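Local atomic coordinates of NikO protein (Streptomyces tendae, PDB entry 4FQD), a protein that acts as an enolpyruvyl transferase essential in nikkomycin biosynthesis, using phosphoenolpyruvate as the likely donor of the enolpyruvyl group. Residues P326-S336 against Y353-V364; T46-P57 against L253-P263. The protein carries 4 engineered substitutions. All blocks are in the same frame, centred on the assembly; numbering follows the deposited sequence.

Both contacts pair two parallel strands of four-stranded mixed sheets in the inverse beta/alpha barrel fold of the EPSP synthase family, but they lie on opposite sides of the chain's centre, with their own centres about 37 Å apart. Interaction 1 is local: strand 331-334 and strand 356-362 are joined by helix 344-351. Interaction 2 brings together strands almost 200 residues apart in sequence. Each turns a largely apolar face to helices, though in interaction 1 the buried Glu362 lies there too, bonded to Gln344. The other face differs: in interaction 1 it meets the second subunit, where Glu331 and Thr333 reach across, whereas in interaction 2 it carries the engineered Arg52 beside exposed Asp258 and touches no other chain.

Interaction 1 (P326-S336 against Y353-V364); sequences PLRPVEFTAMS and YAEGPTYIREAV
Phe332 and Ile360 lie side by side and point the same way, and the CE1-CZ end of the ring meets the isoleucine obliquely. Phe332 CE1 is 3.7 Å from Ile360 CG1, and CZ also reaches the CG2 branch at 4.0 Å. The phenyl gets there because its CG sits between the backbone N and the carbonyl carbon (chi1 66°), which brings the ring end nearer the partner strand than its CB direction suggests. With alanine in place of Phe332, Ile360 would probably lose the ring that covers it and a gap would open toward Leu303 and Leu347.

On the reverse face, Thr333 and Arg361 also run alongside each other: Thr333 OG1 rests 3.6 Å from Arg361 CB, while the methyl CG2 meets Ala363 CB at 3.6 Å. Two residues earlier on the same face, Glu331 CB and Tyr359 CB touch at 3.7 Å. The strands are bonded in parallel fashion: Phe332 N and O bind Tyr359 O and Arg361 N, and Ala334 N and O bind Arg361 O and Ala363 N, the Ala334 N to Arg361 O bond being 2.8 Å long.

Ahead of the strands, Leu327 makes a separate bridge at Ala354, one residue out of step. Between the two, the Pro329 ring packs on backbone, its CB 3.2 Å from Pro357 O.

This is a beta-alpha-beta unit, with helix 344-351 as the connection. Phe332 and Ile360 face that helix, and helix 298-307 also meets Phe332. Strand 356-362 continues the sheet to strand 388-393, whereas 331-334 is its outermost strand within the chain. There the second subunit closes in, Glu331 OE1 accepting a hydrogen bond from Thr333 N of that subunit.

Interaction 2 (T46-P57 against L253-P263); sequences TASAPVRIENCP and LHRPVDVTLIP. Engineered in segment 46-57: Arg52 (natural residue Pro).
Arg52, an engineered residue where the natural protein has proline, crosses Asp258, the guanidinium and carboxylate planes standing 85° apart. The carboxylate touches the aliphatic chain of the arginine: OD1 lies 3.3 Å from Arg52 CB, while Arg52 NH1 and Asp258 OD2 stay 4.4 Å apart, beyond a salt bridge. One guanidinium face carries Glu54 OE2, 3.7 Å above the plane and over its centre. That pair is a long salt bridge of charges alone, since no N-H points at the oxygen.

The amide of Asn55 makes a hydrogen bond across the contact. Its ND2 donates to Leu261 O over 2.9 Å at 170°, with the acceptor in the amide plane but the donor well above the plane of the leucine carbonyl. Having CG opposite the backbone N (chi1 -167°) swings the amide across to that carbonyl just where the paired strands end.

The Leu261 side chain packs back on the first strand: its CG is 3.6 Å from Ile53 CG2. Its CD1 meets Pro57 CD at 3.8 Å, the two side chains crossing at about a right angle. At the other end, Ala47 CB packs on Leu253 CB, and Ser48 N binds Leu253 O. Between them the strands are joined in parallel register, Arg52 bonding through N and O to Val257 O and Val259 N, and Glu54 through N and O to Val259 O and Leu261 N, the Glu54 N to Val259 O bond being 2.7 Å.

Strand 50-54 is an inner strand, bonded on its other side to strand 84-88, and 257-260 is the sheet's outermost strand within the chain. The face with Val51, Ile53 and Val257 packs on helices 34-44 and 219-231, as in the inverse beta/alpha barrel of the EPSP synthase family.

Interaction 1 (P326-S336 against Y353-V364)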
loop_
_atom_site.group_PDB
_atom_site.type_symbol
_atom_site.label_atom_id
_atom_site.label_comp_id
_atom_site.label_asym_id
_atom_site.label_seq_id
_atom_site.Cartn_x
_atom_site.Cartn_y
_atom_site.Cartn_z
ATOM N N PRO A 326 -18.782 8.760 12.096
ATOM C CA PRO A 326 -18.092 7.677 11.386
ATOM C C PRO A 326 -16.692 8.074 10.916
ATOM O O PRO A 326 -16.445 9.241 10.611
ATOM C CB PRO A 326 -18.997 7.424 10.180
ATOM C CG PRO A 326 -20.353 7.792 10.663
ATOM C CD PRO A 326 -20.153 8.959 11.587
ATOM N N LEU A 327 -15.787 7.102 10.869
ATOM C CA LEU A 327 -14.415 7.352 10.447
ATOM C C LEU A 327 -14.279 7.329 8.929
ATOM O O LEU A 327 -15.232 7.024 8.211
ATOM C CB LEU A 327 -13.470 6.325 11.070
ATOM C CG LEU A 327 -13.333 6.359 12.594
ATOM C CD1 LEU A 327 -12.394 5.264 13.074
ATOM C CD2 LEU A 327 -12.853 7.726 13.058
ATOM N N ARG A 328 -13.087 7.663 8.448
ATOM C CA ARG A 328 -12.789 7.611 7.023
ATOM C C ARG A 328 -11.883 6.425 6.710
ATOM O O ARG A 328 -10.967 6.121 7.474
ATOM C CB ARG A 328 -12.137 8.914 6.558
ATOM C CG ARG A 328 -13.121 10.051 6.326
ATOM C CD ARG A 328 -12.795 11.253 7.192
ATOM N NE ARG A 328 -11.391 11.640 7.086
ATOM C CZ ARG A 328 -10.849 12.663 7.738
ATOM N NH1 ARG A 328 -9.561 12.942 7.585
ATOM N NH2 ARG A 328 -11.592 13.408 8.544
ATOM N N PRO A 329 -12.142 5.747 5.583
ATOM C CA PRO A 329 -11.357 4.574 5.187
ATOM C C PRO A 329 -9.960 4.958 4.713
ATOM O O PRO A 329 -9.748 6.076 4.243
ATOM C CB PRO A 329 -12.167 3.993 4.027
ATOM C CG PRO A 329 -12.866 5.169 3.443
ATOM C CD PRO A 329 -13.201 6.058 4.606
ATOM N N VAL A 330 -9.018 4.029 4.842
ATOM C CA VAL A 330 -7.644 4.257 4.414
ATOM C C VAL A 330 -7.072 3.024 3.726
ATOM O O VAL A 330 -7.512 1.902 3.976
ATOM C CB VAL A 330 -6.730 4.606 5.608
ATOM C CG1 VAL A 330 -7.023 6.008 6.125
ATOM C CG2 VAL A 330 -6.886 3.573 6.714
ATOM N N GLU A 331 -6.097 3.239 2.850
ATOM C CA GLU A 331 -5.317 2.138 2.302
ATOM C C GLU A 331 -3.846 2.362 2.636
ATOM O O GLU A 331 -3.324 3.468 2.484
ATOM C CB GLU A 331 -5.551 1.968 0.793
ATOM C CG GLU A 331 -4.869 2.986 -0.109
ATOM C CD GLU A 331 -3.458 2.579 -0.510
ATOM O OE1 GLU A 331 -2.781 3.383 -1.182
ATOM O OE2 GLU A 331 -3.027 1.460 -0.157
ATOM N N PHE A 332 -3.185 1.316 3.116
ATOM C CA PHE A 332 -1.795 1.435 3.530
ATOM C C PHE A 332 -1.091 0.087 3.532
ATOM O O PHE A 332 -1.713 -0.956 3.329
ATOM C CB PHE A 332 -1.701 2.069 4.920
ATOM C CG PHE A 332 -2.274 1.217 6.016
ATOM C CD1 PHE A 332 -3.625 1.263 6.314
ATOM C CD2 PHE A 332 -1.459 0.371 6.752
ATOM C CE1 PHE A 332 -4.155 0.480 7.321
ATOM C CE2 PHE A 332 -1.983 -0.415 7.759
ATOM C CZ PHE A 332 -3.334 -0.360 8.045
ATOM N N THR A 333 0.212 0.121 3.775
ATOM C CA THR A 333 1.012 -1.092 3.814
ATOM C C THR A 333 1.827 -1.158 5.098
ATOM O O THR A 333 2.633 -0.271 5.378
ATOM C CB THR A 333 1.968 -1.171 2.610
ATOM O OG1 THR A 333 1.208 -1.193 1.394
ATOM C CG2 THR A 333 2.820 -2.423 2.690
ATOM N N ALA A 334 1.608 -2.206 5.883
ATOM C CA ALA A 334 2.409 -2.435 7.078
ATOM C C ALA A 334 3.813 -2.861 6.665
ATOM O O ALA A 334 3.997 -3.921 6.069
ATOM C CB ALA A 334 1.764 -3.493 7.956
ATOM N N MET A 335 4.799 -2.028 6.981
ATOM C CA MET A 335 6.172 -2.283 6.560
ATOM C C MET A 335 7.180 -1.949 7.656
ATOM O O MET A 335 6.838 -1.327 8.662
ATOM C CB MET A 335 6.489 -1.496 5.288
ATOM C CG MET A 335 6.245 -0.004 5.417
ATOM S SD MET A 335 6.486 0.889 3.873
ATOM C CE MET A 335 6.258 2.577 4.427
ATOM N N SER A 336 8.426 -2.367 7.446
ATOM C CA SER A 336 9.484 -2.191 8.434
ATOM C C SER A 336 9.757 -0.721 8.743
ATOM O O SER A 336 9.919 -0.341 9.903
ATOM C CB SER A 336 10.769 -2.876 7.963
ATOM O OG SER A 336 10.562 -4.263 7.755
ATOM N N TYR A 353 -15.536 0.780 11.408
ATOM C CA TYR A 353 -16.352 1.928 11.784
ATOM C C TYR A 353 -16.191 3.067 10.785
ATOM O O TYR A 353 -16.793 4.130 10.939
ATOM C CB TYR A 353 -15.988 2.402 13.192
ATOM C CG TYR A 353 -16.392 1.439 14.285
ATOM C CD1 TYR A 353 -15.630 0.311 14.561
ATOM C CD2 TYR A 353 -17.533 1.661 15.045
ATOM C CE1 TYR A 353 -15.995 -0.572 15.560
ATOM C CE2 TYR A 353 -17.906 0.785 16.047
ATOM C CZ TYR A 353 -17.133 -0.329 16.301
ATOM O OH TYR A 353 -17.500 -1.204 17.297
ATOM N N ALA A 354 -15.376 2.841 9.760
ATOM C CA ALA A 354 -15.175 3.830 8.710
ATOM C C ALA A 354 -16.193 3.637 7.594
ATOM O O ALA A 354 -16.680 2.530 7.376
ATOM C CB ALA A 354 -13.760 3.738 8.159
ATOM N N GLU A 355 -16.517 4.717 6.892
ATOM C CA GLU A 355 -17.467 4.646 5.787
ATOM C C GLU A 355 -16.766 4.421 4.452
ATOM O O GLU A 355 -16.423 5.370 3.747
ATOM C CB GLU A 355 -18.337 5.903 5.735
ATOM C CG GLU A 355 -19.368 5.968 6.847
ATOM C CD GLU A 355 -20.342 7.117 6.678
ATOM O OE1 GLU A 355 -20.050 8.036 5.884
ATOM O OE2 GLU A 355 -21.404 7.097 7.337
ATOM N N GLY A 356 -16.562 3.153 4.112
ATOM C CA GLY A 356 -15.877 2.792 2.887
ATOM C C GLY A 356 -14.930 1.628 3.098
ATOM O O GLY A 356 -14.833 1.095 4.202
ATOM N N PRO A 357 -14.223 1.226 2.032
ATOM C CA PRO A 357 -13.298 0.092 2.077
ATOM C C PRO A 357 -11.942 0.478 2.658
ATOM O O PRO A 357 -11.345 1.463 2.224
ATOM C CB PRO A 357 -13.126 -0.285 0.597
ATOM C CG PRO A 357 -14.096 0.584 -0.174
ATOM C CD PRO A 357 -14.340 1.779 0.675
ATOM N N THR A 358 -11.467 -0.292 3.631
ATOM C CA THR A 358 -10.115 -0.120 4.149
ATOM C C THR A 358 -9.219 -1.232 3.619
ATOM O O THR A 358 -9.503 -2.413 3.814
ATOM C CB THR A 358 -10.084 -0.120 5.689
ATOM O OG1 THR A 358 -10.599 1.124 6.179
ATOM C CG2 THR A 358 -8.658 -0.296 6.193
ATOM N N TYR A 359 -8.141 -0.850 2.942
ATOM C CA TYR A 359 -7.228 -1.819 2.349
ATOM C C TYR A 359 -5.943 -1.924 3.158
ATOM O O TYR A 359 -5.228 -0.938 3.339
ATOM C CB TYR A 359 -6.911 -1.440 0.901
ATOM C CG TYR A 359 -8.134 -1.302 0.024
ATOM C CD1 TYR A 359 -8.805 -0.089 -0.080
ATOM C CD2 TYR A 359 -8.619 -2.383 -0.700
ATOM C CE1 TYR A 359 -9.923 0.043 -0.880
ATOM C CE2 TYR A 359 -9.737 -2.262 -1.505
ATOM C CZ TYR A 359 -10.385 -1.046 -1.590
ATOM O OH TYR A 359 -11.498 -0.919 -2.389
ATOM N N ILE A 360 -5.654 -3.125 3.645
ATOM C CA ILE A 360 -4.468 -3.352 4.460
ATOM C C ILE A 360 -3.536 -4.367 3.809
ATOM O O ILE A 360 -3.927 -5.507 3.552
ATOM C CB ILE A 360 -4.843 -3.843 5.870
ATOM C CG1 ILE A 360 -5.735 -2.814 6.570
ATOM C CG2 ILE A 360 -3.590 -4.124 6.686
ATOM C CD1 ILE A 360 -6.186 -3.231 7.952
ATOM N N ARG A 361 -2.304 -3.949 3.540
ATOM C CA ARG A 361 -1.317 -4.837 2.941
ATOM C C ARG A 361 -0.192 -5.161 3.914
ATOM O O ARG A 361 0.404 -4.266 4.514
ATOM C CB ARG A 361 -0.738 -4.223 1.667
ATOM C CG ARG A 361 0.054 -5.207 0.825
ATOM C CD ARG A 361 0.644 -4.532 -0.394
ATOM N NE ARG A 361 0.768 -5.455 -1.517
ATOM C CZ ARG A 361 -0.128 -5.567 -2.491
ATOM N NH1 ARG A 361 -1.214 -4.808 -2.485
ATOM N NH2 ARG A 361 0.062 -6.434 -3.474
ATOM N N GLU A 362 0.094 -6.450 4.061
ATOM C CA GLU A 362 1.154 -6.912 4.945
ATOM C C GLU A 362 2.457 -7.106 4.176
ATOM O O GLU A 362 2.514 -7.887 3.227
ATOM C CB GLU A 362 0.742 -8.224 5.614
ATOM C CG GLU A 362 1.843 -8.875 6.421
ATOM C CD GLU A 362 2.228 -8.066 7.640
ATOM O OE1 GLU A 362 1.338 -7.773 8.466
ATOM O OE2 GLU A 362 3.420 -7.718 7.769
ATOM N N ALA A 363 3.503 -6.398 4.591
ATOM C CA ALA A 363 4.790 -6.478 3.908
ATOM C C ALA A 363 5.928 -6.866 4.849
ATOM O O ALA A 363 7.096 -6.611 4.558
ATOM C CB ALA A 363 5.103 -5.165 3.209
ATOM N N VAL A 364 5.582 -7.477 5.977
ATOM C CA VAL A 364 6.583 -7.964 6.922
ATOM C C VAL A 364 6.330 -9.428 7.271
ATOM O O VAL A 364 7.070 -10.313 6.841
ATOM C CB VAL A 364 6.608 -7.128 8.219
ATOM C CG1 VAL A 364 7.657 -7.670 9.180
ATOM C CG2 VAL A 364 6.877 -5.664 7.906
#

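Interaction 2 (T46-P57 against L253-P263)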
loop_
_atom_site.group_PDB
_atom_site.type_symbol
_atom_site.label_atom_id
_atom_site.label_comp_id
_atom_site.label_asym_id
_atom_site.label_seq_id
_atom_site.Cartn_x
_atom_site.Cartn_y
_atom_site.Cartn_z
ATOM N N THR A 46 26.088 -8.966 27.086
ATOM C CA THR A 46 27.429 -8.900 26.519
ATOM C C THR A 46 28.381 -8.144 27.438
ATOM O O THR A 46 29.599 -8.209 27.273
ATOM C CB THR A 46 27.422 -8.188 25.154
ATOM O OG1 THR A 46 27.215 -6.783 25.348
ATOM C CG2 THR A 46 26.323 -8.743 24.262
ATOM N N ALA A 47 27.819 -7.431 28.409
ATOM C CA ALA A 47 28.601 -6.516 29.234
ATOM C C ALA A 47 29.048 -7.115 30.566
ATOM O O ALA A 47 28.650 -8.220 30.933
ATOM C CB ALA A 47 27.824 -5.229 29.471
ATOM N N SER A 48 29.881 -6.364 31.279
ATOM C CA SER A 48 30.350 -6.756 32.601
ATOM C C SER A 48 29.926 -5.704 33.616
ATOM O O SER A 48 30.615 -5.468 34.608
ATOM C CB SER A 48 31.873 -6.893 32.611
ATOM O OG SER A 48 32.321 -7.735 31.564
ATOM N N ALA A 49 28.787 -5.073 33.357
ATOM C CA ALA A 49 28.289 -4.003 34.210
ATOM C C ALA A 49 26.796 -4.171 34.478
ATOM O O ALA A 49 26.067 -4.688 33.633
ATOM C CB ALA A 49 28.559 -2.654 33.567
ATOM N N PRO A 50 26.340 -3.738 35.662
ATOM C CA PRO A 50 24.914 -3.817 35.993
ATOM C C PRO A 50 24.085 -2.853 35.152
ATOM O O PRO A 50 24.493 -1.712 34.932
ATOM C CB PRO A 50 24.874 -3.404 37.468
ATOM C CG PRO A 50 26.095 -2.570 37.660
ATOM C CD PRO A 50 27.135 -3.185 36.773
ATOM N N VAL A 51 22.932 -3.318 34.684
ATOM C CA VAL A 51 22.034 -2.486 33.893
ATOM C C VAL A 51 20.673 -2.372 34.569
ATOM O O VAL A 51 19.946 -3.359 34.691
ATOM C CB VAL A 51 21.853 -3.047 32.471
ATOM C CG1 VAL A 51 20.811 -2.241 31.707
ATOM C CG2 VAL A 51 23.181 -3.049 31.733
ATOM N N ARG A 52 20.337 -1.166 35.015
ATOM C CA ARG A 52 19.057 -0.930 35.669
ATOM C C ARG A 52 17.999 -0.490 34.667
ATOM O O ARG A 52 18.114 0.569 34.049
ATOM C CB ARG A 52 19.195 0.112 36.781
ATOM C CG ARG A 52 17.909 0.332 37.554
ATOM C CD ARG A 52 18.079 1.339 38.675
ATOM N NE ARG A 52 16.862 1.442 39.475
ATOM C CZ ARG A 52 16.692 2.301 40.474
ATOM N NH1 ARG A 52 17.664 3.141 40.801
ATOM N NH2 ARG A 52 15.547 2.321 41.145
ATOM N N ILE A 53 16.965 -1.310 34.513
ATOM C CA ILE A 53 15.919 -1.049 33.534
ATOM C C ILE A 53 14.626 -0.600 34.206
ATOM O O ILE A 53 13.899 -1.412 34.777
ATOM C CB ILE A 53 15.635 -2.298 32.681
ATOM C CG1 ILE A 53 16.940 -2.863 32.114
ATOM C CG2 ILE A 53 14.661 -1.972 31.567
ATOM C CD1 ILE A 53 16.760 -4.140 31.325
ATOM N N GLU A 54 14.344 0.696 34.136
ATOM C CA GLU A 54 13.115 1.237 34.701
ATOM C C GLU A 54 11.974 1.132 33.696
ATOM O O GLU A 54 12.209 0.943 32.501
ATOM C CB GLU A 54 13.311 2.688 35.139
ATOM C CG GLU A 54 14.465 2.882 36.105
ATOM C CD GLU A 54 14.160 3.912 37.173
ATOM O OE1 GLU A 54 12.970 4.243 37.358
ATOM O OE2 GLU A 54 15.110 4.388 37.829
ATOM N N ASN A 55 10.745 1.263 34.189
ATOM C CA ASN A 55 9.549 1.081 33.373
ATOM C C ASN A 55 9.582 -0.264 32.652
ATOM O O ASN A 55 9.304 -0.353 31.458
ATOM C CB ASN A 55 9.382 2.231 32.372
ATOM C CG ASN A 55 8.009 2.251 31.723
ATOM O OD1 ASN A 55 7.011 1.879 32.341
ATOM N ND2 ASN A 55 7.954 2.676 30.466
ATOM N N CYS A 56 9.946 -1.308 33.388
ATOM C CA CYS A 56 10.025 -2.646 32.820
ATOM C C CYS A 56 8.686 -3.362 32.942
ATOM O O CYS A 56 8.116 -3.439 34.030
ATOM C CB CYS A 56 11.126 -3.461 33.503
ATOM S SG CYS A 56 11.312 -5.141 32.861
ATOM N N PRO A 57 8.180 -3.887 31.819
ATOM C CA PRO A 57 6.884 -4.572 31.798
ATOM C C PRO A 57 6.925 -5.896 32.555
ATOM O O PRO A 57 7.914 -6.626 32.476
ATOM C CB PRO A 57 6.647 -4.822 30.306
ATOM C CG PRO A 57 8.012 -4.875 29.714
ATOM C CD PRO A 57 8.830 -3.889 30.496
ATOM N N LEU A 253 32.792 -3.010 27.367
ATOM C CA LEU A 253 31.443 -2.801 27.876
ATOM C C LEU A 253 31.390 -3.065 29.378
ATOM O O LEU A 253 30.962 -4.132 29.817
ATOM C CB LEU A 253 30.462 -3.716 27.142
ATOM C CG LEU A 253 30.571 -3.679 25.615
ATOM C CD1 LEU A 253 29.669 -4.722 24.977
ATOM C CD2 LEU A 253 30.247 -2.290 25.087
ATOM N N HIS A 254 31.825 -2.084 30.162
ATOM C CA HIS A 254 31.952 -2.259 31.605
ATOM C C HIS A 254 31.403 -1.075 32.393
ATOM O O HIS A 254 31.687 -0.928 33.581
ATOM C CB HIS A 254 33.419 -2.480 31.978
ATOM C CG HIS A 254 34.320 -1.358 31.570
ATOM N ND1 HIS A 254 35.121 -1.417 30.447
ATOM C CD2 HIS A 254 34.546 -0.145 32.127
ATOM C CE1 HIS A 254 35.801 -0.291 30.336
ATOM N NE2 HIS A 254 35.471 0.499 31.343
ATOM N N ARG A 255 30.617 -0.231 31.732
ATOM C CA ARG A 255 30.034 0.935 32.387
ATOM C C ARG A 255 28.574 0.700 32.765
ATOM O O ARG A 255 27.768 0.307 31.923
ATOM C CB ARG A 255 30.159 2.168 31.492
ATOM C CG ARG A 255 31.581 2.688 31.360
ATOM C CD ARG A 255 31.760 3.478 30.076
ATOM N NE ARG A 255 30.732 4.501 29.911
ATOM C CZ ARG A 255 30.603 5.259 28.828
ATOM N NH1 ARG A 255 29.640 6.165 28.760
ATOM N NH2 ARG A 255 31.438 5.110 27.809
ATOM N N PRO A 256 28.236 0.936 34.044
ATOM C CA PRO A 256 26.873 0.784 34.572
ATOM C C PRO A 256 25.874 1.670 33.832
ATOM O O PRO A 256 26.200 2.804 33.482
ATOM C CB PRO A 256 27.010 1.249 36.025
ATOM C CG PRO A 256 28.445 1.032 36.358
ATOM C CD PRO A 256 29.192 1.328 35.094
ATOM N N VAL A 257 24.671 1.153 33.598
ATOM C CA VAL A 257 23.678 1.866 32.800
ATOM C C VAL A 257 22.316 1.964 33.483
ATOM O O VAL A 257 21.790 0.975 33.993
ATOM C CB VAL A 257 23.491 1.201 31.417
ATOM C CG1 VAL A 257 22.416 1.921 30.615
ATOM C CG2 VAL A 257 24.804 1.179 30.653
ATOM N N ASP A 258 21.755 3.170 33.488
ATOM C CA ASP A 258 20.386 3.392 33.932
ATOM C C ASP A 258 19.527 3.781 32.735
ATOM O O ASP A 258 19.804 4.776 32.064
ATOM C CB ASP A 258 20.331 4.496 34.989
ATOM C CG ASP A 258 20.419 3.958 36.403
ATOM O OD1 ASP A 258 20.976 2.857 36.591
ATOM O OD2 ASP A 258 19.927 4.638 37.328
ATOM N N VAL A 259 18.490 2.997 32.464
ATOM C CA VAL A 259 17.637 3.259 31.310
ATOM C C VAL A 259 16.150 3.089 31.623
ATOM O O VAL A 259 15.738 2.111 32.249
ATOM C CB VAL A 259 18.040 2.378 30.099
ATOM C CG1 VAL A 259 18.043 0.905 30.479
ATOM C CG2 VAL A 259 17.124 2.637 28.912
ATOM N N THR A 260 15.351 4.062 31.198
ATOM C CA THR A 260 13.904 3.987 31.338
ATOM C C THR A 260 13.273 3.630 29.996
ATOM O O THR A 260 13.351 4.403 29.041
ATOM C CB THR A 260 13.319 5.319 31.833
ATOM O OG1 THR A 260 13.948 5.687 33.066
ATOM C CG2 THR A 260 11.820 5.194 32.049
ATOM N N LEU A 261 12.651 2.456 29.930
ATOM C CA LEU A 261 12.080 1.958 28.682
ATOM C C LEU A 261 11.007 2.870 28.103
ATOM O O LEU A 261 10.224 3.477 28.835
ATOM C CB LEU A 261 11.499 0.556 28.870
ATOM C CG LEU A 261 12.487 -0.591 29.070
ATOM C CD1 LEU A 261 11.751 -1.921 29.145
ATOM C CD2 LEU A 261 13.528 -0.610 27.964
ATOM N N ILE A 262 10.987 2.961 26.780
ATOM C CA ILE A 262 9.923 3.649 26.068
ATOM C C ILE A 262 8.630 2.858 26.273
ATOM O O ILE A 262 8.655 1.626 26.289
ATOM C CB ILE A 262 10.270 3.784 24.561
ATOM C CG1 ILE A 262 9.219 4.604 23.813
ATOM C CG2 ILE A 262 10.451 2.418 23.914
ATOM C CD1 ILE A 262 9.598 4.897 22.378
ATOM N N PRO A 263 7.504 3.561 26.485
ATOM C CA PRO A 263 6.210 2.887 26.635
ATOM C C PRO A 263 5.919 1.955 25.463
ATOM O O PRO A 263 6.284 2.269 24.329
ATOM C CB PRO A 263 5.219 4.048 26.651
ATOM C CG PRO A 263 5.992 5.169 27.253
ATOM C CD PRO A 263 7.402 5.007 26.750
HETATM O O HOH W 1 23.249 0.410 36.787
#